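16S rRNA processing protein (PDB 2F1L) probably serves as an accessory factor in the final assembly of the 30S ribosomal subunit and in efficient processing of 16S rRNA. Local coordinates at residues L155-V169 and A175-F187. Sequence-based numbering, arbitrary orientation.
Sequences LDDRERLLPYTGQCV and AAGEMRVDWDADF
With CG of Trp183 anti to its backbone N (chi1 -162°) and that of Leu162 anti to the carbonyl carbon (chi1 -82°), the Leu162 branch is laid over one face of the indole. Leu162 CG sits 3.7 Å from the centroid of the Trp183 five-membered ring, almost on the ring normal, a CH-pi contact. Toward the six-membered ring, on that same side of the indole, two groups approach obliquely: Pro163 CD, 3.4 Å from Trp183 CZ3, and Cys168 SG, a sulfur-aromatic contact 3.9 Å from Trp183 CE3. Beyond the tryptophan, Arg160 carries its guanidinium to the C-terminal tail. Its NH2 donates to Ala185 O (3.0 Å) with the acceptor in the guanidinium plane, while NH1 and NH2 form an end-on salt bridge with the two oxygens of Asp156, which holds the group's rotation. Both segments belong to the PRC-barrel domain, 160-163 and 178-181 being non-adjacent strands of one mixed sheet; beyond 181 the chain continues, without reversing, alongside 160-168 in the opposite direction. Arg158 grips Phe187 O end-on with NH1 (3.1 Å) and NH2 (3.2 Å), both from the same face of the carbonyl plane. The Tyr39 ring of the second subunit stacks on that of Phe187, and its OH hydrogen-bonds the terminal OXT of Phe187, so this chain end also joins the dimer contact. A water accepts from Arg160 NE and, weakly, from Trp183 NE1, with Asp184 O and Phe187 O among the acceptors within its reach. At the other end, Val169 and Val181 form an antiparallel non-hydrogen-bonded pair, and Asp182 N donates to Cys168 O (2.8 Å).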
ATOM      1  N   LEU A 155     -19.677  -9.471   7.786  1.00 33.55           N
ATOM      2  CA  LEU A 155     -19.927 -10.309   6.619  1.00 34.73           C
ATOM      3  C   LEU A 155     -19.692 -11.811   6.810  1.00 34.58           C
ATOM      4  O   LEU A 155     -20.466 -12.623   6.310  1.00 35.09           O
ATOM      5  CB  LEU A 155     -18.982  -9.856   5.529  1.00 36.68           C
ATOM      6  CG  LEU A 155     -19.059 -10.477   4.150  1.00 34.35           C
ATOM      7  CD1 LEU A 155     -20.341 -10.019   3.503  1.00 41.28           C
ATOM      8  CD2 LEU A 155     -17.823 -10.005   3.368  1.00 34.85           C
ATOM      9  N   ASP A 156     -18.615 -12.190   7.493  1.00 33.93           N
ATOM     10  CA  ASP A 156     -18.342 -13.609   7.727  1.00 32.55           C
ATOM     11  C   ASP A 156     -17.610 -13.842   9.051  1.00 33.61           C
ATOM     12  O   ASP A 156     -17.813 -13.095   9.990  1.00 35.36           O
ATOM     13  CB  ASP A 156     -17.599 -14.206   6.523  1.00 31.34           C
ATOM     14  CG  ASP A 156     -16.269 -13.511   6.227  1.00 38.71           C
ATOM     15  OD1 ASP A 156     -15.633 -12.931   7.146  1.00 33.84           O
ATOM     16  OD2 ASP A 156     -15.850 -13.576   5.051  1.00 44.99           O
ATOM     17  N   ASP A 157     -16.778 -14.880   9.105  1.00 36.91           N
ATOM     18  CA  ASP A 157     -16.133 -15.373  10.319  1.00 36.80           C
ATOM     19  C   ASP A 157     -14.652 -15.170  10.295  1.00 36.89           C
ATOM     20  O   ASP A 157     -13.956 -15.615  11.225  1.00 36.39           O
ATOM     21  CB  ASP A 157     -16.378 -16.880  10.450  1.00 37.16           C
ATOM     22  CG  ASP A 157     -17.675 -17.186  11.127  1.00 39.81           C
ATOM     23  OD1 ASP A 157     -18.377 -16.207  11.464  1.00 40.40           O
ATOM     24  OD2 ASP A 157     -17.990 -18.388  11.335  1.00 46.57           O
ATOM     25  N   ARG A 158     -14.170 -14.500   9.245  1.00 36.16           N
ATOM     26  CA  ARG A 158     -12.760 -14.485   8.931  1.00 36.13           C
ATOM     27  C   ARG A 158     -12.088 -13.288   9.522  1.00 36.65           C
ATOM     28  O   ARG A 158     -12.568 -12.162   9.350  1.00 35.41           O
ATOM     29  CB  ARG A 158     -12.537 -14.389   7.419  1.00 37.35           C
ATOM     30  CG  ARG A 158     -12.858 -15.633   6.619  1.00 33.47           C
ATOM     31  CD  ARG A 158     -12.434 -15.431   5.167  1.00 38.55           C
ATOM     32  NE  ARG A 158     -10.983 -15.262   5.106  1.00 37.13           N
ATOM     33  CZ  ARG A 158     -10.339 -14.422   4.311  1.00 30.88           C
ATOM     34  NH1 ARG A 158     -10.976 -13.621   3.473  1.00 41.74           N
ATOM     35  NH2 ARG A 158      -9.031 -14.366   4.386  1.00 47.86           N
ATOM     36  N   GLU A 159     -10.934 -13.524  10.142  1.00 35.93           N
ATOM     37  CA  GLU A 159     -10.030 -12.441  10.506  1.00 37.79           C
ATOM     38  C   GLU A 159      -9.305 -11.997   9.239  1.00 37.66           C
ATOM     39  O   GLU A 159      -9.017 -12.805   8.361  1.00 39.60           O
ATOM     40  CB  GLU A 159      -9.042 -12.874  11.599  1.00 38.21           C
ATOM     41  CG  GLU A 159      -7.759 -12.071  11.660  1.00 41.52           C
ATOM     42  CD  GLU A 159      -6.748 -12.674  12.611  1.00 39.74           C
ATOM     43  OE1 GLU A 159      -7.062 -12.743  13.806  1.00 36.84           O
ATOM     44  OE2 GLU A 159      -5.637 -13.067  12.165  1.00 38.64           O
ATOM     45  N   ARG A 160      -9.018 -10.705   9.141  1.00 34.39           N
ATOM     46  CA  ARG A 160      -8.297 -10.195   8.007  1.00 32.38           C
ATOM     47  C   ARG A 160      -7.169  -9.276   8.415  1.00 32.90           C
ATOM     48  O   ARG A 160      -7.163  -8.722   9.493  1.00 34.68           O
ATOM     49  CB  ARG A 160      -9.253  -9.456   7.080  1.00 32.74           C
ATOM     50  CG  ARG A 160     -10.180 -10.359   6.317  1.00 29.21           C
ATOM     51  CD  ARG A 160     -11.102  -9.532   5.493  1.00 33.68           C
ATOM     52  NE  ARG A 160     -11.981 -10.331   4.642  1.00 32.19           N
ATOM     53  CZ  ARG A 160     -13.078 -10.914   5.085  1.00 34.81           C
ATOM     54  NH1 ARG A 160     -13.408 -10.818   6.369  1.00 36.05           N
ATOM     55  NH2 ARG A 160     -13.838 -11.605   4.262  1.00 34.54           N
ATOM     56  N   LEU A 161      -6.212  -9.099   7.528  1.00 33.84           N
ATOM     57  CA  LEU A 161      -5.042  -8.314   7.866  1.00 35.48           C
ATOM     58  C   LEU A 161      -4.772  -7.309   6.760  1.00 35.01           C
ATOM     59  O   LEU A 161      -4.316  -7.670   5.653  1.00 36.04           O
ATOM     60  CB  LEU A 161      -3.866  -9.248   8.058  1.00 36.08           C
ATOM     61  CG  LEU A 161      -4.116 -10.205   9.205  1.00 39.65           C
ATOM     62  CD1 LEU A 161      -3.570 -11.569   8.840  1.00 52.19           C
ATOM     63  CD2 LEU A 161      -3.518  -9.676  10.499  1.00 40.48           C
ATOM     64  N   LEU A 162      -5.096  -6.055   7.050  1.00 35.91           N
ATOM     65  CA  LEU A 162      -5.093  -5.016   6.033  1.00 36.11           C
ATOM     66  C   LEU A 162      -3.924  -4.101   6.284  1.00 35.70           C
ATOM     67  O   LEU A 162      -3.605  -3.815   7.410  1.00 35.99           O
ATOM     68  CB  LEU A 162      -6.390  -4.241   6.049  1.00 32.15           C
ATOM     69  CG  LEU A 162      -7.578  -4.857   5.307  1.00 36.57           C
ATOM     70  CD1 LEU A 162      -7.932  -6.214   5.825  1.00 33.30           C
ATOM     71  CD2 LEU A 162      -8.779  -3.914   5.441  1.00 40.79           C
ATOM     72  N   PRO A 163      -3.267  -3.655   5.222  1.00 36.73           N
ATOM     73  CA  PRO A 163      -2.163  -2.703   5.354  1.00 35.28           C
ATOM     74  C   PRO A 163      -2.682  -1.305   5.638  1.00 35.11           C
ATOM     75  O   PRO A 163      -3.678  -0.863   5.036  1.00 36.56           O
ATOM     76  CB  PRO A 163      -1.512  -2.762   3.984  1.00 35.13           C
ATOM     77  CG  PRO A 163      -2.657  -3.030   3.059  1.00 38.53           C
ATOM     78  CD  PRO A 163      -3.558  -3.987   3.814  1.00 35.77           C
ATOM     79  N   TYR A 164      -2.047  -0.615   6.571  1.00 37.35           N
ATOM     80  CA  TYR A 164      -2.439   0.768   6.880  1.00 37.68           C
ATOM     81  C   TYR A 164      -1.695   1.661   5.899  1.00 36.37           C
ATOM     82  O   TYR A 164      -0.599   2.160   6.185  1.00 36.47           O
ATOM     83  CB  TYR A 164      -2.103   1.154   8.340  1.00 39.23           C
ATOM     84  CG  TYR A 164      -2.567   2.547   8.680  1.00 39.04           C
ATOM     85  CD1 TYR A 164      -3.887   2.812   8.982  1.00 44.57           C
ATOM     86  CD2 TYR A 164      -1.693   3.613   8.639  1.00 52.24           C
ATOM     87  CE1 TYR A 164      -4.327   4.102   9.262  1.00 42.71           C
ATOM     88  CE2 TYR A 164      -2.113   4.887   8.893  1.00 49.65           C
ATOM     89  CZ  TYR A 164      -3.435   5.134   9.213  1.00 50.40           C
ATOM     90  OH  TYR A 164      -3.830   6.438   9.479  1.00 53.45           O
ATOM     91  N   THR A 165      -2.268   1.787   4.718  1.00 35.93           N
ATOM     92  CA  THR A 165      -1.777   2.679   3.665  1.00 34.57           C
ATOM     93  C   THR A 165      -2.995   3.256   2.952  1.00 34.54           C
ATOM     94  O   THR A 165      -4.093   2.706   3.051  1.00 36.61           O
ATOM     95  CB  THR A 165      -1.011   1.919   2.595  1.00 33.48           C
ATOM     96  OG1 THR A 165      -1.906   1.012   1.920  1.00 39.43           O
ATOM     97  CG2 THR A 165       0.120   1.138   3.203  1.00 30.49           C
ATOM     98  N   GLY A 166      -2.783   4.318   2.196  1.00 34.15           N
ATOM     99  CA  GLY A 166      -3.848   4.981   1.443  1.00 33.83           C
ATOM    100  C   GLY A 166      -4.384   4.193   0.252  1.00 34.22           C
ATOM    101  O   GLY A 166      -5.495   4.453  -0.202  1.00 30.64           O
ATOM    102  N   GLN A 167      -3.605   3.248  -0.277  1.00 32.45           N
ATOM    103  CA  GLN A 167      -4.138   2.385  -1.287  1.00 32.31           C
ATOM    104  C   GLN A 167      -5.277   1.574  -0.706  1.00 31.50           C
ATOM    105  O   GLN A 167      -6.182   1.101  -1.455  1.00 32.08           O
ATOM    106  CB  GLN A 167      -3.042   1.450  -1.833  1.00 37.80           C
ATOM    107  CG  GLN A 167      -3.504   0.610  -3.017  1.00 30.43           C
ATOM    108  CD  GLN A 167      -2.404  -0.183  -3.696  1.00 32.40           C
ATOM    109  OE1 GLN A 167      -2.698  -0.965  -4.591  1.00 39.89           O
ATOM    110  NE2 GLN A 167      -1.150   0.018  -3.303  1.00 25.11           N
ATOM    111  N   CYS A 168      -5.215   1.393   0.622  1.00 29.88           N
ATOM    112  CA  CYS A 168      -6.187   0.597   1.359  1.00 29.76           C
ATOM    113  C   CYS A 168      -7.191   1.422   2.188  1.00 32.54           C
ATOM    114  O   CYS A 168      -8.429   1.254   2.077  1.00 32.39           O
ATOM    115  CB  CYS A 168      -5.480  -0.373   2.287  1.00 28.74           C
ATOM    116  SG  CYS A 168      -6.667  -1.397   3.204  1.00 34.38           S
ATOM    117  N   VAL A 169      -6.661   2.292   3.040  1.00 33.23           N
ATOM    118  CA  VAL A 169      -7.516   3.081   3.944  1.00 33.73           C
ATOM    119  C   VAL A 169      -7.954   4.319   3.212  1.00 29.84           C
ATOM    120  O   VAL A 169      -7.136   5.178   2.914  1.00 31.06           O
ATOM    121  CB  VAL A 169      -6.780   3.489   5.243  1.00 32.58           C
ATOM    122  CG1 VAL A 169      -7.706   4.368   6.133  1.00 40.23           C
ATOM    123  CG2 VAL A 169      -6.360   2.264   5.991  1.00 38.72           C
ATOM    124  N   ALA A 175     -15.195   9.887  15.095  1.00 27.32           N
ATOM    125  CA  ALA A 175     -16.422  10.186  15.827  1.00 27.62           C
ATOM    126  C   ALA A 175     -17.517   9.180  15.489  1.00 27.30           C
ATOM    127  O   ALA A 175     -18.209   8.740  16.369  1.00 31.12           O
ATOM    128  CB  ALA A 175     -16.886  11.588  15.556  1.00 26.39           C
ATOM    129  N   ALA A 176     -17.659   8.809  14.224  1.00 28.12           N
ATOM    130  CA  ALA A 176     -18.660   7.818  13.811  1.00 27.32           C
ATOM    131  C   ALA A 176     -18.243   6.377  14.095  1.00 28.86           C
ATOM    132  O   ALA A 176     -19.069   5.476  14.039  1.00 29.10           O
ATOM    133  CB  ALA A 176     -18.986   7.980  12.332  1.00 24.20           C
ATOM    134  N   GLY A 177     -16.963   6.145  14.374  1.00 31.98           N
ATOM    135  CA  GLY A 177     -16.461   4.783  14.621  1.00 31.64           C
ATOM    136  C   GLY A 177     -16.347   3.964  13.345  1.00 36.05           C
ATOM    137  O   GLY A 177     -16.464   2.745  13.376  1.00 36.58           O
ATOM    138  N   GLU A 178     -16.093   4.620  12.217  1.00 36.83           N
ATOM    139  CA  GLU A 178     -16.093   3.939  10.947  1.00 40.11           C
ATOM    140  C   GLU A 178     -14.863   4.219  10.125  1.00 38.52           C
ATOM    141  O   GLU A 178     -14.298   5.281  10.175  1.00 37.86           O
ATOM    142  CB  GLU A 178     -17.323   4.337  10.142  1.00 41.50           C
ATOM    143  CG  GLU A 178     -18.562   3.579  10.573  1.00 43.24           C
ATOM    144  CD  GLU A 178     -19.883   4.112   9.959  1.00 44.79           C
ATOM    145  OE1 GLU A 178     -19.904   5.196   9.288  1.00 30.11           O
ATOM    146  OE2 GLU A 178     -20.903   3.396  10.156  1.00 55.18           O
HETATM  147  N   MSE A 179     -14.489   3.237   9.337  1.00 39.76           N
HETATM  148  CA  MSE A 179     -13.407   3.365   8.401  1.00 43.79           C
HETATM  149  C   MSE A 179     -13.819   2.778   7.057  1.00 37.22           C
HETATM  150  O   MSE A 179     -14.448   1.708   6.986  1.00 32.16           O
HETATM  151  CB  MSE A 179     -12.201   2.642   8.921  1.00 41.39           C
HETATM  152  CG  MSE A 179     -11.058   2.808   8.019  1.00 49.18           C
HETATM  153 SE   MSE A 179      -9.600   1.542   8.434  1.00 72.85          SE
HETATM  154  CE  MSE A 179      -8.485   2.584   9.821  1.00 38.09           C
ATOM    155  N   ARG A 180     -13.513   3.505   5.982  1.00 35.22           N
ATOM    156  CA  ARG A 180     -13.820   3.010   4.659  1.00 33.26           C
ATOM    157  C   ARG A 180     -12.503   2.569   4.038  1.00 34.64           C
ATOM    158  O   ARG A 180     -11.521   3.327   4.068  1.00 31.82           O
ATOM    159  CB  ARG A 180     -14.469   4.069   3.842  1.00 32.28           C
ATOM    160  CG  ARG A 180     -14.594   3.755   2.391  1.00 27.53           C
ATOM    161  CD  ARG A 180     -15.709   2.797   2.090  1.00 39.93           C
ATOM    162  NE  ARG A 180     -16.996   3.471   2.123  1.00 47.66           N
ATOM    163  CZ  ARG A 180     -18.179   2.867   2.019  1.00 50.90           C
ATOM    164  NH1 ARG A 180     -18.257   1.566   1.839  1.00 49.78           N
ATOM    165  NH2 ARG A 180     -19.297   3.583   2.090  1.00 48.14           N
ATOM    166  N   VAL A 181     -12.515   1.341   3.481  1.00 34.14           N
ATOM    167  CA  VAL A 181     -11.341   0.709   2.902  1.00 32.01           C
ATOM    168  C   VAL A 181     -11.631   0.166   1.544  1.00 33.82           C
ATOM    169  O   VAL A 181     -12.790  -0.059   1.181  1.00 34.44           O
ATOM    170  CB  VAL A 181     -10.782  -0.439   3.749  1.00 28.98           C
ATOM    171  CG1 VAL A 181     -10.452   0.083   5.149  1.00 31.07           C
ATOM    172  CG2 VAL A 181     -11.759  -1.592   3.812  1.00 33.98           C
ATOM    173  N   ASP A 182     -10.553   0.027   0.771  1.00 34.75           N
ATOM    174  CA  ASP A 182     -10.605  -0.655  -0.491  1.00 36.41           C
ATOM    175  C   ASP A 182      -9.821  -1.907  -0.292  1.00 35.12           C
ATOM    176  O   ASP A 182      -8.610  -1.860  -0.069  1.00 37.50           O
ATOM    177  CB  ASP A 182     -10.001   0.189  -1.610  1.00 37.23           C
ATOM    178  CG  ASP A 182     -10.153  -0.456  -2.964  1.00 31.31           C
ATOM    179  OD1 ASP A 182     -11.087  -1.259  -3.170  1.00 48.81           O
ATOM    180  OD2 ASP A 182      -9.368  -0.096  -3.850  1.00 34.40           O
ATOM    181  N   TRP A 183     -10.539  -3.010  -0.298  1.00 34.89           N
ATOM    182  CA  TRP A 183      -9.988  -4.319   0.013  1.00 34.88           C
ATOM    183  C   TRP A 183     -10.917  -5.395  -0.530  1.00 34.83           C
ATOM    184  O   TRP A 183     -12.125  -5.267  -0.462  1.00 35.37           O
ATOM    185  CB  TRP A 183      -9.795  -4.508   1.525  1.00 33.27           C
ATOM    186  CG  TRP A 183      -8.856  -5.639   1.834  1.00 35.95           C
ATOM    187  CD1 TRP A 183      -9.181  -6.860   2.315  1.00 36.89           C
ATOM    188  CD2 TRP A 183      -7.439  -5.655   1.615  1.00 37.10           C
ATOM    189  NE1 TRP A 183      -8.056  -7.626   2.439  1.00 44.57           N
ATOM    190  CE2 TRP A 183      -6.978  -6.910   1.996  1.00 39.66           C
ATOM    191  CE3 TRP A 183      -6.518  -4.711   1.142  1.00 38.00           C
ATOM    192  CZ2 TRP A 183      -5.649  -7.255   1.934  1.00 42.27           C
ATOM    193  CZ3 TRP A 183      -5.213  -5.042   1.086  1.00 42.46           C
ATOM    194  CH2 TRP A 183      -4.774  -6.309   1.486  1.00 38.50           C
ATOM    195  N   ASP A 184     -10.327  -6.448  -1.078  1.00 36.27           N
ATOM    196  CA  ASP A 184     -11.082  -7.554  -1.621  1.00 36.07           C
ATOM    197  C   ASP A 184     -11.381  -8.511  -0.458  1.00 37.16           C
ATOM    198  O   ASP A 184     -10.473  -9.057   0.183  1.00 34.99           O
ATOM    199  CB  ASP A 184     -10.244  -8.201  -2.710  1.00 37.40           C
ATOM    200  CG  ASP A 184     -10.854  -9.433  -3.258  1.00 42.43           C
ATOM    201  OD1 ASP A 184     -11.861  -9.916  -2.689  1.00 48.39           O
ATOM    202  OD2 ASP A 184     -10.304  -9.935  -4.258  1.00 40.89           O
ATOM    203  N   ALA A 185     -12.665  -8.694  -0.157  1.00 35.46           N
ATOM    204  CA  ALA A 185     -13.039  -9.520   0.973  1.00 32.61           C
ATOM    205  C   ALA A 185     -12.720 -10.989   0.699  1.00 34.00           C
ATOM    206  O   ALA A 185     -12.411 -11.726   1.645  1.00 33.60           O
ATOM    207  CB  ALA A 185     -14.473  -9.341   1.318  1.00 33.54           C
ATOM    208  N   ASP A 186     -12.722 -11.417  -0.566  1.00 33.09           N
ATOM    209  CA  ASP A 186     -12.235 -12.790  -0.872  1.00 36.72           C
ATOM    210  C   ASP A 186     -10.764 -12.961  -0.561  1.00 38.69           C
ATOM    211  O   ASP A 186     -10.348 -14.035  -0.232  1.00 38.00           O
ATOM    212  CB  ASP A 186     -12.449 -13.207  -2.322  1.00 35.95           C
ATOM    213  CG  ASP A 186     -13.904 -13.190  -2.722  1.00 39.17           C
ATOM    214  OD1 ASP A 186     -14.791 -13.269  -1.859  1.00 40.67           O
ATOM    215  OD2 ASP A 186     -14.165 -13.076  -3.920  1.00 54.53           O
ATOM    216  N   PHE A 187      -9.965 -11.901  -0.659  1.00 41.85           N
ATOM    217  CA  PHE A 187      -8.531 -12.089  -0.520  1.00 41.33           C
ATOM    218  C   PHE A 187      -8.132 -12.768   0.789  1.00 41.85           C
ATOM    219  O   PHE A 187      -8.584 -12.431   1.891  1.00 39.07           O
ATOM    220  CB  PHE A 187      -7.748 -10.786  -0.672  1.00 39.21           C
ATOM    221  CG  PHE A 187      -6.275 -10.995  -0.596  1.00 38.13           C
ATOM    222  CD1 PHE A 187      -5.632 -11.753  -1.573  1.00 33.46           C
ATOM    223  CD2 PHE A 187      -5.548 -10.533   0.491  1.00 40.22           C
ATOM    224  CE1 PHE A 187      -4.294 -12.005  -1.483  1.00 36.23           C
ATOM    225  CE2 PHE A 187      -4.190 -10.784   0.587  1.00 43.48           C
ATOM    226  CZ  PHE A 187      -3.559 -11.517  -0.400  1.00 34.46           C
ATOM    227  OXT PHE A 187      -7.296 -13.677   0.727  1.00 45.52           O
TER
HETATM  228  O   HOH W   1      -9.855 -10.156   2.560  1.00 55.57           O